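Local atomic coordinates of fructuronate-tagaturonate epimerase UxaE from Cohnella laeviribosi in complex with 1 glycerol (Cohnella laeviribosi, PDB entry 6IL9), a protein that catalyses the interconversion of fructuronate and tagaturonate, probably with the help of a zinc ion bound in its TIM-barrel domain. Residues S22-I34 and V43-R55. Residues are numbered along the deposited sequence; the frame is centred on the assembly and turned at random.
Sequences SRHESEGTRVQMI and VAEGSGKLYDELR
Two groups grip Thr29 OG1: it donates to Gly46 O at 2.9 Å, approaching from above the carbonyl plane, and accepts from Tyr51 N at 3.2 Å (N-H...O 146°). The hydroxyl thereby ties the beta hairpin of strands 29-36 and 39-45, part of an antiparallel sheet separate from the zinc-binding TIM barrel, to the first turn of helix 49-53. With OG1 beside its own backbone N (chi1 -56°), Thr29 turns CG2 towards Leu50 CG and Tyr51 CB. A valine here would probably leave Gly46 O and the N-H of Tyr51 without this shared partner, loosening the helix start on the strand. Antiparallel register is evidenced by the hydrogen-bonded pairs Arg30-Glu45 (Arg30 N to Glu45 O 2.7 Å) and Gln32-Val43. On the Val31 face, Val31 CG1 meets Leu50 CD2 tip to tip at 3.7 Å and also touches Ala44 CB; Phe79 packs on both Val31 and Leu50. In the type II' turn Ser26 to Thr29, the Glu27 carboxylate forms a salt bridge with Lys49 NZ, though the 2.5 Å from NZ to OE1 is doubtfully short and the bond to OE2 weak. Across the other face, Arg30 and Glu45 run side by side, guanidinium and carboxylate planes 36° apart; their salt bridge is long, NH1 to OE2 3.5 Å, while Glu45 O sits over one guanidinium face.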
loop_
_atom_site.group_PDB
_atom_site.type_symbol
_atom_site.label_atom_id
_atom_site.label_comp_id
_atom_site.label_asym_id
_atom_site.label_seq_id
_atom_site.Cartn_x
_atom_site.Cartn_y
_atom_site.Cartn_z
ATOM N N SER A 22 1.794 14.725 20.575
ATOM C CA SER A 22 0.416 14.259 20.602
ATOM C C SER A 22 -0.532 15.191 21.343
ATOM O O SER A 22 -1.723 14.877 21.444
ATOM C CB SER A 22 0.336 12.864 21.247
ATOM O OG SER A 22 0.565 12.955 22.652
ATOM N N ARG A 23 -0.050 16.305 21.881
ATOM C CA ARG A 23 -0.906 17.184 22.668
ATOM C C ARG A 23 -1.791 18.000 21.736
ATOM O O ARG A 23 -1.286 18.753 20.897
ATOM C CB ARG A 23 -0.061 18.100 23.547
ATOM C CG ARG A 23 0.630 17.364 24.671
ATOM C CD ARG A 23 1.524 18.299 25.451
ATOM N NE ARG A 23 2.176 17.620 26.565
ATOM C CZ ARG A 23 3.422 17.160 26.536
ATOM N NH1 ARG A 23 4.160 17.299 25.441
ATOM N NH2 ARG A 23 3.928 16.557 27.606
ATOM N N HIS A 24 -3.105 17.843 21.884
ATOM C CA HIS A 24 -4.079 18.586 21.097
ATOM C C HIS A 24 -5.195 19.067 22.014
ATOM O O HIS A 24 -5.272 18.688 23.186
ATOM C CB HIS A 24 -4.619 17.735 19.943
ATOM C CG HIS A 24 -3.565 17.372 18.947
ATOM N ND1 HIS A 24 -2.784 16.241 19.068
ATOM C CD2 HIS A 24 -3.122 18.022 17.844
ATOM C CE1 HIS A 24 -1.917 16.203 18.070
ATOM N NE2 HIS A 24 -2.105 17.270 17.311
ATOM N N GLU A 25 -6.050 19.934 21.473
ATOM C CA GLU A 25 -7.070 20.590 22.274
ATOM C C GLU A 25 -8.291 20.862 21.408
ATOM O O GLU A 25 -8.156 21.317 20.270
ATOM C CB GLU A 25 -6.531 21.900 22.857
ATOM C CG GLU A 25 -7.569 22.781 23.517
ATOM C CD GLU A 25 -6.980 23.588 24.656
ATOM O OE1 GLU A 25 -7.730 23.930 25.601
ATOM O OE2 GLU A 25 -5.760 23.877 24.599
ATOM N N SER A 26 -9.472 20.570 21.946
ATOM C CA SER A 26 -10.740 20.881 21.285
ATOM C C SER A 26 -11.668 21.496 22.322
ATOM O O SER A 26 -12.140 20.795 23.223
ATOM C CB SER A 26 -11.371 19.637 20.659
ATOM O OG SER A 26 -12.642 19.936 20.097
ATOM N N GLU A 27 -11.936 22.794 22.181
ATOM C CA GLU A 27 -12.738 23.563 23.141
ATOM C C GLU A 27 -12.024 23.457 24.489
ATOM O O GLU A 27 -10.809 23.705 24.551
ATOM C CB GLU A 27 -14.186 23.087 23.118
ATOM C CG GLU A 27 -14.931 23.447 21.841
ATOM C CD GLU A 27 -16.341 22.884 21.808
ATOM O OE1 GLU A 27 -16.504 21.671 22.067
ATOM O OE2 GLU A 27 -17.286 23.652 21.521
ATOM N N GLY A 28 -12.701 23.081 25.565
ATOM C CA GLY A 28 -12.047 23.020 26.854
ATOM C C GLY A 28 -11.389 21.705 27.207
ATOM O O GLY A 28 -10.967 21.532 28.354
ATOM N N THR A 29 -11.277 20.770 26.266
ATOM C CA THR A 29 -10.715 19.453 26.533
ATOM C C THR A 29 -9.321 19.340 25.935
ATOM O O THR A 29 -9.137 19.572 24.736
ATOM C CB THR A 29 -11.602 18.341 25.969
ATOM O OG1 THR A 29 -12.930 18.469 26.489
ATOM C CG2 THR A 29 -11.039 16.965 26.348
ATOM N N ARG A 30 -8.353 18.967 26.771
ATOM C CA ARG A 30 -6.994 18.661 26.348
ATOM C C ARG A 30 -6.839 17.151 26.202
ATOM O O ARG A 30 -7.356 16.389 27.019
ATOM C CB ARG A 30 -5.980 19.186 27.361
ATOM C CG ARG A 30 -5.583 20.633 27.163
ATOM C CD ARG A 30 -5.131 21.246 28.478
ATOM N NE ARG A 30 -6.216 21.274 29.456
ATOM C CZ ARG A 30 -6.186 20.659 30.634
ATOM N NH1 ARG A 30 -5.117 19.961 31.000
ATOM N NH2 ARG A 30 -7.227 20.748 31.453
ATOM N N VAL A 31 -6.147 16.719 25.152
ATOM C CA VAL A 31 -5.931 15.294 24.917
ATOM C C VAL A 31 -4.475 15.078 24.532
ATOM O O VAL A 31 -3.876 15.897 23.825
ATOM C CB VAL A 31 -6.867 14.735 23.823
ATOM C CG1 VAL A 31 -8.300 14.652 24.329
ATOM C CG2 VAL A 31 -6.792 15.594 22.579
ATOM N N GLN A 32 -3.906 13.971 25.008
ATOM C CA GLN A 32 -2.566 13.554 24.615
ATOM C C GLN A 32 -2.543 12.037 24.557
ATOM O O GLN A 32 -3.478 11.370 24.999
ATOM C CB GLN A 32 -1.506 14.072 25.589
ATOM C CG GLN A 32 -1.602 13.475 26.973
ATOM C CD GLN A 32 -0.672 14.163 27.950
ATOM O OE1 GLN A 32 -0.319 15.332 27.773
ATOM N NE2 GLN A 32 -0.257 13.442 28.981
ATOM N N MET A 33 -1.460 11.494 23.995
ATOM C CA MET A 33 -1.244 10.056 23.922
ATOM C C MET A 33 -0.062 9.668 24.800
ATOM O O MET A 33 0.930 10.402 24.891
ATOM C CB MET A 33 -0.985 9.603 22.478
ATOM C CG MET A 33 -1.018 8.096 22.286
ATOM S SD MET A 33 -0.875 7.558 20.545
ATOM C CE MET A 33 -2.154 8.700 19.882
ATOM N N ILE A 34 -0.178 8.511 25.451
ATOM C CA ILE A 34 0.838 7.996 26.347
ATOM C C ILE A 34 1.072 6.531 26.019
ATOM O O ILE A 34 0.329 5.911 25.256
ATOM C CB ILE A 34 0.436 8.141 27.832
ATOM C CG1 ILE A 34 -0.793 7.272 28.119
ATOM C CG2 ILE A 34 0.166 9.598 28.176
ATOM C CD1 ILE A 34 -1.069 7.063 29.610
ATOM N N VAL A 43 -5.268 10.220 26.854
ATOM C CA VAL A 43 -5.564 10.829 28.152
ATOM C C VAL A 43 -6.248 12.158 27.887
ATOM O O VAL A 43 -5.652 13.054 27.275
ATOM C CB VAL A 43 -4.299 11.033 29.004
ATOM C CG1 VAL A 43 -4.656 11.672 30.338
ATOM C CG2 VAL A 43 -3.567 9.718 29.220
ATOM N N ALA A 44 -7.483 12.297 28.365
ATOM C CA ALA A 44 -8.264 13.513 28.190
ATOM C C ALA A 44 -8.461 14.208 29.534
ATOM O O ALA A 44 -8.549 13.557 30.580
ATOM C CB ALA A 44 -9.619 13.195 27.556
ATOM N N GLU A 45 -8.514 15.538 29.502
ATOM C CA GLU A 45 -8.724 16.323 30.712
ATOM C C GLU A 45 -9.287 17.683 30.327
ATOM O O GLU A 45 -8.895 18.259 29.312
ATOM C CB GLU A 45 -7.420 16.485 31.502
ATOM C CG GLU A 45 -7.592 17.122 32.875
ATOM C CD GLU A 45 -6.299 17.140 33.666
ATOM O OE1 GLU A 45 -6.364 17.171 34.916
ATOM O OE2 GLU A 45 -5.217 17.114 33.036
ATOM N N GLY A 46 -10.200 18.195 31.150
ATOM C CA GLY A 46 -10.873 19.445 30.843
ATOM C C GLY A 46 -12.276 19.217 30.325
ATOM O O GLY A 46 -12.474 18.466 29.366
ATOM N N SER A 47 -13.264 19.851 30.951
ATOM C CA SER A 47 -14.651 19.611 30.581
ATOM C C SER A 47 -14.913 20.057 29.146
ATOM O O SER A 47 -14.376 21.067 28.685
ATOM C CB SER A 47 -15.589 20.348 31.540
ATOM O OG SER A 47 -16.941 20.091 31.213
ATOM N N GLY A 48 -15.733 19.294 28.440
ATOM C CA GLY A 48 -16.054 19.620 27.065
ATOM C C GLY A 48 -16.653 18.435 26.350
ATOM O O GLY A 48 -16.638 17.306 26.841
ATOM N N LYS A 49 -17.192 18.715 25.157
ATOM C CA LYS A 49 -17.836 17.660 24.382
ATOM C C LYS A 49 -16.842 16.585 23.972
ATOM O O LYS A 49 -17.215 15.414 23.857
ATOM C CB LYS A 49 -18.521 18.238 23.142
ATOM C CG LYS A 49 -19.837 18.960 23.428
ATOM C CD LYS A 49 -20.556 19.352 22.141
ATOM C CE LYS A 49 -19.666 20.197 21.240
ATOM N NZ LYS A 49 -19.028 21.333 21.972
ATOM N N LEU A 50 -15.583 16.959 23.738
ATOM C CA LEU A 50 -14.575 15.952 23.430
ATOM C C LEU A 50 -14.374 15.015 24.616
ATOM O O LEU A 50 -14.376 13.790 24.458
ATOM C CB LEU A 50 -13.262 16.624 23.027
ATOM C CG LEU A 50 -12.063 15.694 22.821
ATOM C CD1 LEU A 50 -12.406 14.568 21.851
ATOM C CD2 LEU A 50 -10.846 16.478 22.339
ATOM N N TYR A 51 -14.220 15.579 25.822
ATOM C CA TYR A 51 -14.085 14.748 27.018
ATOM C C TYR A 51 -15.284 13.820 27.188
ATOM O O TYR A 51 -15.128 12.647 27.549
ATOM C CB TYR A 51 -13.911 15.631 28.258
ATOM C CG TYR A 51 -13.645 14.868 29.550
ATOM C CD1 TYR A 51 -14.687 14.289 30.278
ATOM C CD2 TYR A 51 -12.351 14.735 30.044
ATOM C CE1 TYR A 51 -14.445 13.594 31.455
ATOM C CE2 TYR A 51 -12.102 14.046 31.223
ATOM C CZ TYR A 51 -13.152 13.478 31.922
ATOM O OH TYR A 51 -12.899 12.793 33.089
ATOM N N ASP A 52 -16.492 14.331 26.935
ATOM C CA ASP A 52 -17.695 13.546 27.193
ATOM C C ASP A 52 -17.837 12.404 26.201
ATOM O O ASP A 52 -18.327 11.324 26.556
ATOM C CB ASP A 52 -18.929 14.447 27.141
ATOM C CG ASP A 52 -18.873 15.572 28.151
ATOM O OD1 ASP A 52 -18.269 15.383 29.226
ATOM O OD2 ASP A 52 -19.440 16.648 27.872
ATOM N N GLU A 53 -17.417 12.623 24.951
ATOM C CA GLU A 53 -17.656 11.645 23.896
ATOM C C GLU A 53 -16.624 10.524 23.898
ATOM O O GLU A 53 -16.942 9.395 23.509
ATOM C CB GLU A 53 -17.685 12.349 22.537
ATOM C CG GLU A 53 -18.921 13.228 22.347
ATOM C CD GLU A 53 -18.763 14.272 21.254
ATOM O OE1 GLU A 53 -17.860 14.125 20.401
ATOM O OE2 GLU A 53 -19.547 15.249 21.257
ATOM N N LEU A 54 -15.402 10.804 24.331
ATOM C CA LEU A 54 -14.419 9.740 24.475
ATOM C C LEU A 54 -14.872 8.732 25.523
ATOM O O LEU A 54 -15.455 9.093 26.552
ATOM C CB LEU A 54 -13.058 10.319 24.852
ATOM C CG LEU A 54 -12.388 11.145 23.757
ATOM C CD1 LEU A 54 -11.255 11.982 24.342
ATOM C CD2 LEU A 54 -11.880 10.218 22.656
ATOM N N ARG A 55 -14.621 7.460 25.243
ATOM C CA ARG A 55 -14.929 6.370 26.155
ATOM C C ARG A 55 -13.649 5.958 26.870
ATOM O O ARG A 55 -12.650 5.622 26.224
ATOM C CB ARG A 55 -15.541 5.187 25.403
ATOM C CG ARG A 55 -16.047 4.067 26.300
ATOM C CD ARG A 55 -17.272 3.378 25.695
ATOM N NE ARG A 55 -17.177 1.922 25.771
ATOM C CZ ARG A 55 -18.221 1.100 25.726
ATOM N NH1 ARG A 55 -18.039 -0.213 25.801
ATOM N NH2 ARG A 55 -19.448 1.589 25.610
#